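Local coordinates for sortase family protein (Streptococcus agalactiae, PDB 3O0P) that probably joins pilin subunits into pili by transpeptidation, as a pilus-related class C sortase, at residues Ala30-Tyr35 with Arg62-Ser67; Ile73-Ile78 with Glu126-Leu131; Thr148-Val153 with His196-Lys201; Lys157-Asp162 with Arg190-Gly195. All coordinates share one frame; numbering follows the deposited sequence. Where two conformers were deposited one is given.

Contact 1 (Ala30-Tyr35 with Arg62-Ser67); sequences ALAQAY and RMLEVS
M63 lies against L31, A32 and Y35 on one side of helix 22-37. The motif is a helix packed against a 3-10 turn, residues 62-64, in the connection that leads to the first strand of the sortase fold. All the touching is apolar or side chain to backbone. M63 CG sits between its own backbone N and carbonyl carbon (chi1 79°), and the chain bends again at chi2 and chi3. These bends fold the thioether along the helix instead of driving it straight in. M63 CG meets A32 N at 3.7 Å and L31 CB at 3.9 Å. SD follows over A32 CA. The methyl CE ends 3.8 Å from L31 O, the carbonyl that accepts the helix bond from Y35 N, and CE also comes to 4.2 Å from Y35 CB. L31 turns CG anti to its carbonyl carbon (chi1 -68°), which brings CD1 alongside M63 CB. L64 starts off to the side, but its tip swings back, and CD2 touches A32 CB at 3.9 Å. The small A32 methyl is thus met by both M63 CG and L64 CD2. L105 packs on both M63 and Y35. The backbone of the turn is tied to the same helix by R28, whose NH1 bonds M63 O and E65 O. On the exposed side R62 reaches over to E65. R62 NH1 gives a salt bridge of 2.8 Å to E65 OE1, in the guanidinium plane and on the syn lone pair of that oxygen.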
loop_
_atom_site.group_PDB
_atom_site.type_symbol
_atom_site.label_atom_id
_atom_site.label_comp_id
_atom_site.label_asym_id
_atom_site.label_seq_id
_atom_site.Cartn_x
_atom_site.Cartn_y
_atom_site.Cartn_z
ATOM N N ALA A 30 11.547 13.513 6.091
ATOM C CA ALA A 30 12.841 13.078 6.631
ATOM C C ALA A 30 12.652 11.943 7.608
ATOM O O ALA A 30 13.402 10.970 7.598
ATOM C CB ALA A 30 13.531 14.226 7.327
ATOM N N LEU A 31 11.654 12.054 8.480
ATOM C CA LEU A 31 11.371 10.976 9.405
ATOM C C LEU A 31 10.975 9.708 8.674
ATOM O O LEU A 31 11.355 8.612 9.073
ATOM C CB LEU A 31 10.296 11.381 10.417
ATOM C CG LEU A 31 10.703 12.462 11.428
ATOM C CD1 LEU A 31 9.518 12.806 12.306
ATOM C CD2 LEU A 31 11.853 12.023 12.308
ATOM N N ALA A 32 10.191 9.859 7.609
ATOM C CA ALA A 32 9.761 8.702 6.823
ATOM C C ALA A 32 10.953 8.043 6.111
ATOM O O ALA A 32 11.046 6.827 6.076
ATOM C CB ALA A 32 8.682 9.100 5.829
ATOM N N GLN A 33 11.860 8.850 5.550
ATOM C CA GLN A 33 13.065 8.324 4.926
ATOM C C GLN A 33 13.926 7.584 5.945
ATOM O O GLN A 33 14.445 6.509 5.672
ATOM C CB GLN A 33 13.843 9.486 4.290
ATOM C CG GLN A 33 15.131 9.062 3.663
ATOM C CD GLN A 33 14.854 8.165 2.470
ATOM O OE1 GLN A 33 13.952 8.429 1.670
ATOM N NE2 GLN A 33 15.610 7.082 2.360
ATOM N N ALA A 34 14.147 8.197 7.112
ATOM C CA ALA A 34 14.926 7.551 8.146
ATOM C C ALA A 34 14.305 6.221 8.572
ATOM O O ALA A 34 15.018 5.239 8.781
ATOM C CB ALA A 34 15.140 8.492 9.351
ATOM N N TYR A 35 12.985 6.189 8.711
ATOM C CA TYR A 35 12.274 4.957 9.037
ATOM C C TYR A 35 12.530 3.913 7.949
ATOM O O TYR A 35 12.864 2.776 8.244
ATOM C CB TYR A 35 10.764 5.250 9.163
ATOM C CG TYR A 35 9.960 3.995 9.342
ATOM C CD1 TYR A 35 9.638 3.537 10.611
ATOM C CD2 TYR A 35 9.519 3.257 8.243
ATOM C CE1 TYR A 35 8.909 2.374 10.795
ATOM C CE2 TYR A 35 8.784 2.091 8.417
ATOM C CZ TYR A 35 8.505 1.653 9.700
ATOM O OH TYR A 35 7.794 0.498 9.858
ATOM N N ARG A 62 3.093 7.765 11.906
ATOM C CA ARG A 62 2.454 9.013 12.311
ATOM C C ARG A 62 3.023 10.208 11.549
ATOM O O ARG A 62 2.312 11.181 11.277
ATOM C CB ARG A 62 2.665 9.288 13.807
ATOM C CG ARG A 62 1.931 8.363 14.738
ATOM C CD ARG A 62 0.418 8.372 14.554
ATOM N NE ARG A 62 -0.269 7.636 15.623
ATOM C CZ ARG A 62 -1.577 7.416 15.664
ATOM N NH1 ARG A 62 -2.354 7.864 14.702
ATOM N NH2 ARG A 62 -2.105 6.754 16.676
ATOM N N MET A 63 4.302 10.170 11.188
ATOM C CA MET A 63 4.894 11.300 10.468
ATOM C C MET A 63 4.211 11.547 9.124
ATOM O O MET A 63 4.231 12.672 8.621
ATOM C CB MET A 63 6.409 11.142 10.279
ATOM C CG MET A 63 6.845 10.221 9.151
ATOM S SD MET A 63 6.469 8.387 9.341
ATOM C CE MET A 63 7.840 7.943 10.439
ATOM N N LEU A 64 3.619 10.516 8.526
ATOM C CA LEU A 64 2.951 10.650 7.229
ATOM C C LEU A 64 1.463 10.914 7.327
ATOM O O LEU A 64 0.806 11.096 6.306
ATOM C CB LEU A 64 3.154 9.398 6.384
ATOM C CG LEU A 64 4.571 9.179 5.849
ATOM C CD1 LEU A 64 4.609 7.924 4.990
ATOM C CD2 LEU A 64 5.098 10.373 5.081
ATOM N N GLU A 65 0.930 10.968 8.543
ATOM C CA GLU A 65 -0.503 11.049 8.734
ATOM C C GLU A 65 -1.023 12.468 8.804
ATOM O O GLU A 65 -0.543 13.273 9.572
ATOM C CB GLU A 65 -0.892 10.382 10.048
ATOM C CG GLU A 65 -0.898 8.881 9.964
ATOM C CD GLU A 65 -1.392 8.219 11.248
ATOM O OE1 GLU A 65 -1.754 8.959 12.194
ATOM O OE2 GLU A 65 -1.394 6.967 11.318
ATOM N N VAL A 66 -2.067 12.728 8.023
ATOM C CA VAL A 66 -2.943 13.877 8.231
ATOM C C VAL A 66 -4.365 13.364 7.995
ATOM O O VAL A 66 -4.586 12.431 7.210
ATOM C CB VAL A 66 -2.647 15.068 7.294
ATOM C CG1 VAL A 66 -1.284 15.665 7.608
ATOM C CG2 VAL A 66 -2.769 14.673 5.821
ATOM N N SER A 67 -5.313 13.903 8.751
ATOM C CA SER A 67 -6.689 13.426 8.703
ATOM C C SER A 67 -6.754 11.900 8.890
ATOM O O SER A 67 -7.586 11.217 8.268
ATOM C CB SER A 67 -7.335 13.813 7.376
ATOM O OG SER A 67 -8.737 13.955 7.525
#

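Contact 2 (Ile73-Ile78 with Glu126-Leu131); sequences ISVPKI and ELFSNL
I78 lays its CG2 methyl across N130, 3.8 Å from N130 CB and 3.4 Å from N130 O. The contact joins the end of strand 71-75 in the sortase barrel to a loop of two beta turns, type II' from E126 to S129 and type I from F128 to L131. I78 holds CG1 between its backbone N and carbonyl carbon (chi1 59°). That sends CD1 toward the second turn, where it lies 4.5 Å from L131 CD1. Deeper in, the F128 ring meets the strand. I73 CG1 comes to the ring edge, 4.4 Å from CZ, and V75 CG2 approaches obliquely. L131 covers one face of this ring, with CD1 4.0 Å above its centre. The ring and L131 both pack on T180 of strand 174-182. The loop is braced from within. E126 O accepts from both S129 N and S129 OG. I78 O and E126 OE2 are neighbours at 3.4 Å, but both are acceptors. OE2 has a donor instead: N130 ND2 bonds it at 3.1 Å, nearly straight (170°), on the syn side but 23° out of the carboxylate plane.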
loop_
_atom_site.group_PDB
_atom_site.type_symbol
_atom_site.label_atom_id
_atom_site.label_comp_id
_atom_site.label_asym_id
_atom_site.label_seq_id
_atom_site.Cartn_x
_atom_site.Cartn_y
_atom_site.Cartn_z
ATOM N N ILE A 73 -4.635 5.622 -2.485
ATOM C CA ILE A 73 -4.286 4.708 -3.569
ATOM C C ILE A 73 -5.337 4.817 -4.669
ATOM O O ILE A 73 -6.532 4.667 -4.419
ATOM C CB ILE A 73 -4.140 3.231 -3.064
ATOM C CG1 ILE A 73 -3.867 2.246 -4.206
ATOM C CG2 ILE A 73 -5.344 2.765 -2.248
ATOM C CD1 ILE A 73 -2.531 2.422 -4.891
ATOM N N SER A 74 -4.879 5.112 -5.882
ATOM C CA SER A 74 -5.738 5.207 -7.055
ATOM C C SER A 74 -5.401 4.109 -8.034
ATOM O O SER A 74 -4.249 3.966 -8.424
ATOM C CB SER A 74 -5.563 6.560 -7.755
ATOM O OG SER A 74 -5.949 7.610 -6.906
ATOM N N VAL A 75 -6.415 3.356 -8.439
ATOM C CA VAL A 75 -6.254 2.293 -9.418
ATOM C C VAL A 75 -7.313 2.552 -10.513
ATOM O O VAL A 75 -8.451 2.067 -10.417
ATOM C CB VAL A 75 -6.422 0.878 -8.822
ATOM C CG1 VAL A 75 -5.943 -0.134 -9.824
ATOM C CG2 VAL A 75 -5.654 0.762 -7.525
ATOM N N PRO A 76 -6.966 3.352 -11.537
ATOM C CA PRO A 76 -8.021 3.819 -12.462
ATOM C C PRO A 76 -8.775 2.728 -13.211
ATOM O O PRO A 76 -9.965 2.854 -13.503
ATOM C CB PRO A 76 -7.253 4.718 -13.439
ATOM C CG PRO A 76 -6.109 5.212 -12.666
ATOM C CD PRO A 76 -5.727 4.141 -11.682
ATOM N N LYS A 77 -8.095 1.634 -13.511
ATOM C CA LYS A 77 -8.723 0.599 -14.295
ATOM C C LYS A 77 -9.919 -0.008 -13.596
ATOM O O LYS A 77 -10.842 -0.478 -14.245
ATOM C CB LYS A 77 -7.739 -0.498 -14.588
ATOM C CG LYS A 77 -8.329 -1.565 -15.461
ATOM C CD LYS A 77 -7.270 -2.529 -15.856
ATOM C CE LYS A 77 -7.763 -3.519 -16.862
ATOM N NZ LYS A 77 -6.664 -4.442 -17.178
ATOM N N ILE A 78 -9.909 -0.014 -12.269
ATOM C CA ILE A 78 -11.018 -0.570 -11.507
ATOM C C ILE A 78 -11.786 0.521 -10.760
ATOM O O ILE A 78 -12.603 0.239 -9.895
ATOM C CB ILE A 78 -10.543 -1.696 -10.571
ATOM C CG1 ILE A 78 -9.477 -1.195 -9.586
ATOM C CG2 ILE A 78 -9.993 -2.850 -11.399
ATOM C CD1 ILE A 78 -9.007 -2.217 -8.592
ATOM N N GLU A 126 -16.417 -2.612 -2.553
ATOM C CA GLU A 126 -15.617 -2.972 -3.724
ATOM C C GLU A 126 -14.151 -3.162 -3.344
ATOM O O GLU A 126 -13.600 -4.219 -3.584
ATOM C CB GLU A 126 -15.733 -1.921 -4.838
ATOM C CG GLU A 126 -14.536 -1.875 -5.784
ATOM C CD GLU A 126 -14.762 -2.597 -7.101
ATOM O OE1 GLU A 126 -15.652 -3.466 -7.164
ATOM O OE2 GLU A 126 -14.017 -2.288 -8.069
ATOM N N LEU A 127 -13.527 -2.134 -2.779
ATOM C CA LEU A 127 -12.145 -2.247 -2.302
ATOM C C LEU A 127 -11.273 -2.893 -3.401
ATOM O O LEU A 127 -11.208 -2.352 -4.505
ATOM C CB LEU A 127 -12.108 -2.982 -0.949
ATOM C CG LEU A 127 -12.851 -2.250 0.180
ATOM C CD1 LEU A 127 -12.993 -3.100 1.434
ATOM C CD2 LEU A 127 -12.121 -0.954 0.511
ATOM N N PHE A 128 -10.557 -3.983 -3.111
ATOM C CA PHE A 128 -9.717 -4.636 -4.121
ATOM C C PHE A 128 -10.383 -5.900 -4.708
ATOM O O PHE A 128 -9.694 -6.792 -5.176
ATOM C CB PHE A 128 -8.350 -4.998 -3.534
ATOM C CG PHE A 128 -7.349 -3.849 -3.499
ATOM C CD1 PHE A 128 -7.680 -2.558 -3.899
ATOM C CD2 PHE A 128 -6.076 -4.071 -3.005
ATOM C CE1 PHE A 128 -6.757 -1.553 -3.838
ATOM C CE2 PHE A 128 -5.130 -3.053 -2.953
ATOM C CZ PHE A 128 -5.480 -1.790 -3.353
ATOM N N SER A 129 -11.717 -5.969 -4.688
ATOM C CA SER A 129 -12.447 -7.087 -5.277
ATOM C C SER A 129 -12.058 -7.345 -6.723
ATOM O O SER A 129 -12.119 -8.490 -7.180
ATOM C CB SER A 129 -13.972 -6.840 -5.216
ATOM O OG SER A 129 -14.409 -6.734 -3.880
ATOM N N ASN A 130 -11.704 -6.293 -7.452
ATOM C CA ASN A 130 -11.380 -6.434 -8.861
ATOM C C ASN A 130 -9.907 -6.265 -9.176
ATOM O O ASN A 130 -9.541 -6.056 -10.316
ATOM C CB ASN A 130 -12.226 -5.477 -9.688
ATOM C CG ASN A 130 -13.657 -5.935 -9.772
ATOM O OD1 ASN A 130 -13.917 -7.059 -10.174
ATOM N ND2 ASN A 130 -14.584 -5.086 -9.358
ATOM N N LEU A 131 -9.050 -6.419 -8.175
ATOM C CA LEU A 131 -7.598 -6.299 -8.379
ATOM C C LEU A 131 -7.072 -7.280 -9.424
ATOM O O LEU A 131 -6.102 -7.007 -10.131
ATOM C CB LEU A 131 -6.851 -6.492 -7.052
ATOM C CG LEU A 131 -5.406 -6.010 -7.055
ATOM C CD1 LEU A 131 -5.450 -4.489 -7.043
ATOM C CD2 LEU A 131 -4.607 -6.512 -5.869
#

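Contact 3 (Thr148-Val153 with His196-Lys201); sequences TIAYQV and HRIPYK
Y151 and R197 face each other as an antiparallel non-hydrogen-bonded pair, next to the hydrogen-bonded pair Q152 and H196, where strands 148-153 and 196-198 run at 125°. Q152 N to H196 O is 2.9 Å. At A150 and I198 the one direct bond is I198 N to A150 O, 3.0 Å; a water takes the other side, accepting from A150 N and R197 NE and donating to I198 O. The chain bows outward at P199 and comes back at Y200. R197 starts with CG anti to its backbone N (chi1 -175°) and bends at chi2. CD then lies off-centre over the Y151 ring, 4.3 Å from its centroid. One guanidinium face rests on I149, with NH2 3.4 Å from I149 CG2. The polar ends converge on D174, which takes R197 NH1 in a salt bridge and Y151 OH in a hydrogen bond. The opposite face of the sheet carries A150, Q152, H196 and I198. I198 CG2 packs on Q152 CB at 3.8 Å. The H196 ring has Q152 O over one face, while ND1 bonds D154. At the far end T148 CG2 makes a CH-pi contact over the face of Y200, 3.8 Å from the centroid and 10° off the ring normal. A150 CB sits at the edge of the same ring. Such a twisted antiparallel pair belongs here to the beta-barrel of the sortase fold.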
loop_
_atom_site.group_PDB
_atom_site.type_symbol
_atom_site.label_atom_id
_atom_site.label_comp_id
_atom_site.label_asym_id
_atom_site.label_seq_id
_atom_site.Cartn_x
_atom_site.Cartn_y
_atom_site.Cartn_z
ATOM N N THR A 148 2.288 12.840 -5.620
ATOM C CA THR A 148 1.742 11.606 -6.135
ATOM C C THR A 148 2.843 10.874 -6.882
ATOM O O THR A 148 3.554 11.455 -7.708
ATOM C CB THR A 148 0.574 11.882 -7.083
ATOM O OG1 THR A 148 -0.455 12.560 -6.367
ATOM C CG2 THR A 148 0.009 10.600 -7.594
ATOM N N ILE A 149 3.001 9.597 -6.567
ATOM C CA ILE A 149 3.973 8.732 -7.215
ATOM C C ILE A 149 3.235 7.625 -7.972
ATOM O O ILE A 149 2.206 7.128 -7.529
ATOM C CB ILE A 149 5.009 8.205 -6.193
ATOM C CG1 ILE A 149 4.335 7.425 -5.072
ATOM C CG2 ILE A 149 5.832 9.377 -5.634
ATOM C CD1 ILE A 149 5.286 6.802 -4.064
ATOM N N ALA A 150 3.774 7.245 -9.118
ATOM C CA ALA A 150 3.119 6.341 -10.074
ATOM C C ALA A 150 3.932 5.076 -10.266
ATOM O O ALA A 150 5.178 5.122 -10.252
ATOM C CB ALA A 150 2.958 7.036 -11.401
ATOM N N TYR A 151 3.221 3.978 -10.483
ATOM C CA TYR A 151 3.823 2.670 -10.669
ATOM C C TYR A 151 3.150 1.999 -11.862
ATOM O O TYR A 151 1.950 2.184 -12.109
ATOM C CB TYR A 151 3.652 1.819 -9.392
ATOM C CG TYR A 151 4.529 2.349 -8.277
ATOM C CD1 TYR A 151 5.831 1.912 -8.128
ATOM C CD2 TYR A 151 4.062 3.320 -7.401
ATOM C CE1 TYR A 151 6.663 2.458 -7.149
ATOM C CE2 TYR A 151 4.869 3.863 -6.421
ATOM C CZ TYR A 151 6.169 3.437 -6.300
ATOM O OH TYR A 151 6.983 3.982 -5.339
ATOM N N GLN A 152 3.923 1.211 -12.600
ATOM C CA GLN A 152 3.416 0.472 -13.748
ATOM C C GLN A 152 3.584 -1.019 -13.514
ATOM O O GLN A 152 4.688 -1.486 -13.232
ATOM C CB GLN A 152 4.168 0.882 -15.002
ATOM C CG GLN A 152 3.718 0.128 -16.252
ATOM C CD GLN A 152 4.378 0.673 -17.490
ATOM O OE1 GLN A 152 4.501 1.872 -17.644
ATOM N NE2 GLN A 152 4.823 -0.208 -18.363
ATOM N N VAL A 153 2.475 -1.742 -13.576
ATOM C CA VAL A 153 2.450 -3.160 -13.250
ATOM C C VAL A 153 3.436 -3.921 -14.130
ATOM O O VAL A 153 3.409 -3.795 -15.359
ATOM C CB VAL A 153 1.030 -3.724 -13.423
ATOM C CG1 VAL A 153 1.014 -5.233 -13.197
ATOM C CG2 VAL A 153 0.081 -3.034 -12.459
ATOM N N HIS A 196 6.588 -1.023 -11.010
ATOM C CA HIS A 196 7.814 -0.251 -10.809
ATOM C C HIS A 196 7.571 1.217 -11.045
ATOM O O HIS A 196 6.649 1.604 -11.763
ATOM C CB HIS A 196 8.954 -0.741 -11.713
ATOM C CG HIS A 196 8.655 -0.676 -13.174
ATOM N ND1 HIS A 196 8.246 -1.768 -13.911
ATOM C CD2 HIS A 196 8.706 0.365 -14.041
ATOM C CE1 HIS A 196 8.089 -1.408 -15.173
ATOM N NE2 HIS A 196 8.339 -0.116 -15.277
ATOM N N ARG A 197 8.384 2.029 -10.399
ATOM C CA ARG A 197 8.203 3.461 -10.434
ATOM C C ARG A 197 8.314 3.995 -11.865
ATOM O O ARG A 197 9.252 3.679 -12.591
ATOM C CB ARG A 197 9.271 4.097 -9.561
ATOM C CG ARG A 197 9.160 5.603 -9.396
ATOM C CD ARG A 197 8.084 6.005 -8.410
ATOM N NE ARG A 197 8.044 7.448 -8.323
ATOM C CZ ARG A 197 8.782 8.181 -7.497
ATOM N NH1 ARG A 197 9.600 7.592 -6.642
ATOM N NH2 ARG A 197 8.707 9.512 -7.535
ATOM N N ILE A 198 7.374 4.867 -12.233
ATOM C CA ILE A 198 7.375 5.552 -13.511
ATOM C C ILE A 198 6.984 7.013 -13.300
ATOM O O ILE A 198 6.355 7.343 -12.302
ATOM C CB ILE A 198 6.388 4.933 -14.517
ATOM C CG1 ILE A 198 4.968 4.868 -13.926
ATOM C CG2 ILE A 198 6.891 3.555 -14.932
ATOM C CD1 ILE A 198 3.871 4.781 -14.975
ATOM N N PRO A 199 7.330 7.883 -14.253
ATOM C CA PRO A 199 6.890 9.280 -14.101
ATOM C C PRO A 199 5.384 9.412 -13.942
ATOM O O PRO A 199 4.634 8.700 -14.588
ATOM C CB PRO A 199 7.405 9.952 -15.401
ATOM C CG PRO A 199 8.581 9.133 -15.821
ATOM C CD PRO A 199 8.186 7.695 -15.438
ATOM N N TYR A 200 4.956 10.304 -13.054
ATOM C CA TYR A 200 3.552 10.598 -12.877
ATOM C C TYR A 200 3.140 11.686 -13.855
ATOM O O TYR A 200 3.720 12.766 -13.850
ATOM C CB TYR A 200 3.259 11.046 -11.446
ATOM C CG TYR A 200 1.828 11.478 -11.303
ATOM C CD1 TYR A 200 0.803 10.573 -11.494
ATOM C CD2 TYR A 200 1.490 12.788 -10.999
ATOM C CE1 TYR A 200 -0.519 10.956 -11.388
ATOM C CE2 TYR A 200 0.172 13.165 -10.884
ATOM C CZ TYR A 200 -0.814 12.239 -11.082
ATOM O OH TYR A 200 -2.135 12.610 -10.972
ATOM N N LYS A 201 2.152 11.363 -14.690
ATOM C CA LYS A 201 1.643 12.245 -15.731
ATOM C C LYS A 201 0.161 12.514 -15.496
ATOM O O LYS A 201 -0.218 13.619 -15.112
ATOM C CB LYS A 201 1.827 11.584 -17.101
HETATM O O HOH W 1 6.145 8.640 -9.982
#

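Contact 4 (Lys157-Asp162 with Arg190-Gly195); sequences KVVTPD and RLLVRG
R190 pairs with V159 through the backbone and reaches past it to P161. Its CB lies 3.9 Å from V159 O and beside V159 CG2. CG turns anti to the carbonyl carbon (chi1 -57°) and passes P161 CA at 4.0 Å. A bend at chi2 then carries the chain across the proline. NE runs by P161 CB. At the tip P161 points CG at one face of the guanidinium, 3.6 Å above its centre and nearest CZ; the pyrrolidine is tilted, not stacked flat. The polar end is fixed by other parts of the chain: NH2 forms a salt bridge with D46, and NH1 bonds N187 O. The pyrrolidine thus covers one face of a group whose N-H edges are gripped by oxygens. Four backbone bonds hold the antiparallel pair. L192 N to K157 O is 2.8 Å and nearly along the C=O axis. On the R190 face V159 CG2 meets L192 CD1 closely, at 3.6 Å. On the other face V158 CG2 touches L191 CD1 at 3.9 Å. K157 NZ leads off to D166. R190 also packs on Y48 and C181. C181 closes the TLxTC signature, and R190 is probably the arginine of the sortase His-Cys-Arg site, under the likely lid of D46 and Y48. Strand 189-198 here lies between strand 148-159 and strand 174-182, with L191 and V193 bonded to T180 and L178 of the latter.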
loop_
_atom_site.group_PDB
_atom_site.type_symbol
_atom_site.label_atom_id
_atom_site.label_comp_id
_atom_site.label_asym_id
_atom_site.label_seq_id
_atom_site.Cartn_x
_atom_site.Cartn_y
_atom_site.Cartn_z
ATOM N N LYS A 157 1.579 -12.195 -9.271
ATOM C CA LYS A 157 1.847 -13.504 -8.692
ATOM C C LYS A 157 0.798 -13.859 -7.667
ATOM O O LYS A 157 0.306 -12.997 -6.956
ATOM C CB LYS A 157 3.220 -13.561 -8.024
ATOM C CG LYS A 157 4.362 -13.449 -8.998
ATOM C CD LYS A 157 5.715 -13.527 -8.313
ATOM C CE LYS A 157 6.117 -14.958 -8.033
ATOM N NZ LYS A 157 7.516 -15.045 -7.552
ATOM N N VAL A 158 0.480 -15.148 -7.576
ATOM C CA VAL A 158 -0.387 -15.687 -6.542
ATOM C C VAL A 158 0.495 -16.572 -5.688
ATOM O O VAL A 158 1.139 -17.484 -6.208
ATOM C CB VAL A 158 -1.549 -16.478 -7.155
ATOM C CG1 VAL A 158 -2.288 -17.257 -6.070
ATOM C CG2 VAL A 158 -2.480 -15.528 -7.894
ATOM N N VAL A 159 0.527 -16.304 -4.383
ATOM C CA VAL A 159 1.435 -16.974 -3.457
ATOM C C VAL A 159 0.677 -17.464 -2.215
ATOM O O VAL A 159 -0.466 -17.052 -1.938
ATOM C CB VAL A 159 2.614 -16.044 -3.054
ATOM C CG1 VAL A 159 3.352 -15.542 -4.308
ATOM C CG2 VAL A 159 2.093 -14.897 -2.189
ATOM N N THR A 160 1.320 -18.337 -1.464
ATOM C CA THR A 160 0.747 -18.800 -0.204
ATOM C C THR A 160 0.931 -17.748 0.886
ATOM O O THR A 160 1.800 -16.906 0.779
ATOM C CB THR A 160 1.363 -20.142 0.230
ATOM O OG1 THR A 160 2.774 -19.998 0.395
ATOM C CG2 THR A 160 1.077 -21.206 -0.829
ATOM N N PRO A 161 0.088 -17.780 1.923
ATOM C CA PRO A 161 0.106 -16.678 2.886
ATOM C C PRO A 161 1.378 -16.585 3.714
ATOM O O PRO A 161 1.613 -15.531 4.316
ATOM C CB PRO A 161 -1.106 -16.963 3.773
ATOM C CG PRO A 161 -2.023 -17.760 2.907
ATOM C CD PRO A 161 -1.108 -18.628 2.089
ATOM N N ASP A 162 2.175 -17.652 3.739
ATOM C CA ASP A 162 3.447 -17.634 4.467
ATOM C C ASP A 162 4.664 -17.379 3.570
ATOM O O ASP A 162 5.807 -17.560 3.999
ATOM C CB ASP A 162 3.618 -18.928 5.275
ATOM C CG ASP A 162 3.413 -20.184 4.451
ATOM O OD1 ASP A 162 3.258 -20.103 3.208
ATOM O OD2 ASP A 162 3.405 -21.266 5.073
ATOM N N ARG A 190 -2.711 -15.386 -1.760
ATOM C CA ARG A 190 -2.574 -13.942 -1.803
ATOM C C ARG A 190 -2.181 -13.540 -3.216
ATOM O O ARG A 190 -1.312 -14.153 -3.833
ATOM C CB ARG A 190 -1.534 -13.479 -0.775
ATOM C CG ARG A 190 -1.851 -13.923 0.664
ATOM C CD ARG A 190 -3.136 -13.311 1.243
ATOM N NE ARG A 190 -3.407 -13.814 2.596
ATOM C CZ ARG A 190 -4.235 -14.803 2.895
ATOM N NH1 ARG A 190 -4.928 -15.418 1.945
ATOM N NH2 ARG A 190 -4.381 -15.167 4.158
ATOM N N LEU A 191 -2.854 -12.513 -3.719
ATOM C CA LEU A 191 -2.577 -11.956 -5.022
ATOM C C LEU A 191 -1.709 -10.722 -4.843
ATOM O O LEU A 191 -2.084 -9.798 -4.118
ATOM C CB LEU A 191 -3.891 -11.575 -5.710
ATOM C CG LEU A 191 -3.771 -10.821 -7.043
ATOM C CD1 LEU A 191 -3.093 -11.677 -8.089
ATOM C CD2 LEU A 191 -5.141 -10.347 -7.519
ATOM N N LEU A 192 -0.587 -10.704 -5.562
ATOM C CA LEU A 192 0.409 -9.646 -5.476
ATOM C C LEU A 192 0.603 -9.022 -6.856
ATOM O O LEU A 192 1.140 -9.658 -7.757
ATOM C CB LEU A 192 1.758 -10.204 -4.991
ATOM C CG LEU A 192 1.903 -10.588 -3.516
ATOM C CD1 LEU A 192 0.876 -11.591 -3.049
ATOM C CD2 LEU A 192 3.307 -11.140 -3.252
ATOM N N VAL A 193 0.146 -7.786 -7.019
ATOM C CA VAL A 193 0.308 -7.029 -8.251
ATOM C C VAL A 193 1.405 -5.997 -8.028
ATOM O O VAL A 193 1.196 -5.016 -7.331
ATOM C CB VAL A 193 -1.026 -6.355 -8.641
ATOM C CG1 VAL A 193 -0.851 -5.560 -9.910
ATOM C CG2 VAL A 193 -2.141 -7.410 -8.825
ATOM N N ARG A 194 2.573 -6.222 -8.627
ATOM C CA ARG A 194 3.726 -5.373 -8.453
ATOM C C ARG A 194 3.892 -4.434 -9.634
ATOM O O ARG A 194 3.728 -4.833 -10.790
ATOM C CB ARG A 194 4.985 -6.228 -8.312
ATOM C CG ARG A 194 6.219 -5.420 -7.934
ATOM C CD ARG A 194 7.490 -6.255 -7.943
ATOM N NE ARG A 194 7.876 -6.553 -9.309
ATOM C CZ ARG A 194 8.907 -7.314 -9.646
ATOM N NH1 ARG A 194 9.595 -7.910 -8.694
ATOM N NH2 ARG A 194 9.214 -7.502 -10.929
ATOM N N GLY A 195 4.207 -3.181 -9.332
ATOM C CA GLY A 195 4.595 -2.221 -10.347
ATOM C C GLY A 195 5.906 -1.538 -9.998
ATOM O O GLY A 195 6.295 -1.486 -8.841
#

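How the contacts relate
From the N terminus, contact 1 closes first, bringing the chain after helix 22-37 back onto that helix before the barrel begins. Contact 2 follows in series and ties strand 71-75 to the loop between strands 112-117 and 139-143. Its centre lies about 25 Å from that of contact 1, on the opposite side of the chain's centre. Contacts 3 and 4 come last. Both join strands 148-159 and 189-198, and contact 4 nests inside the loop closed by contact 3. V153 CG2 meets V193 CG1 at 3.7 Å between them. Contact 2 touches contact 4 through L131 CD2 and V193 CG2, 4.0 Å apart, so the turn loop packs onto strand 189-198.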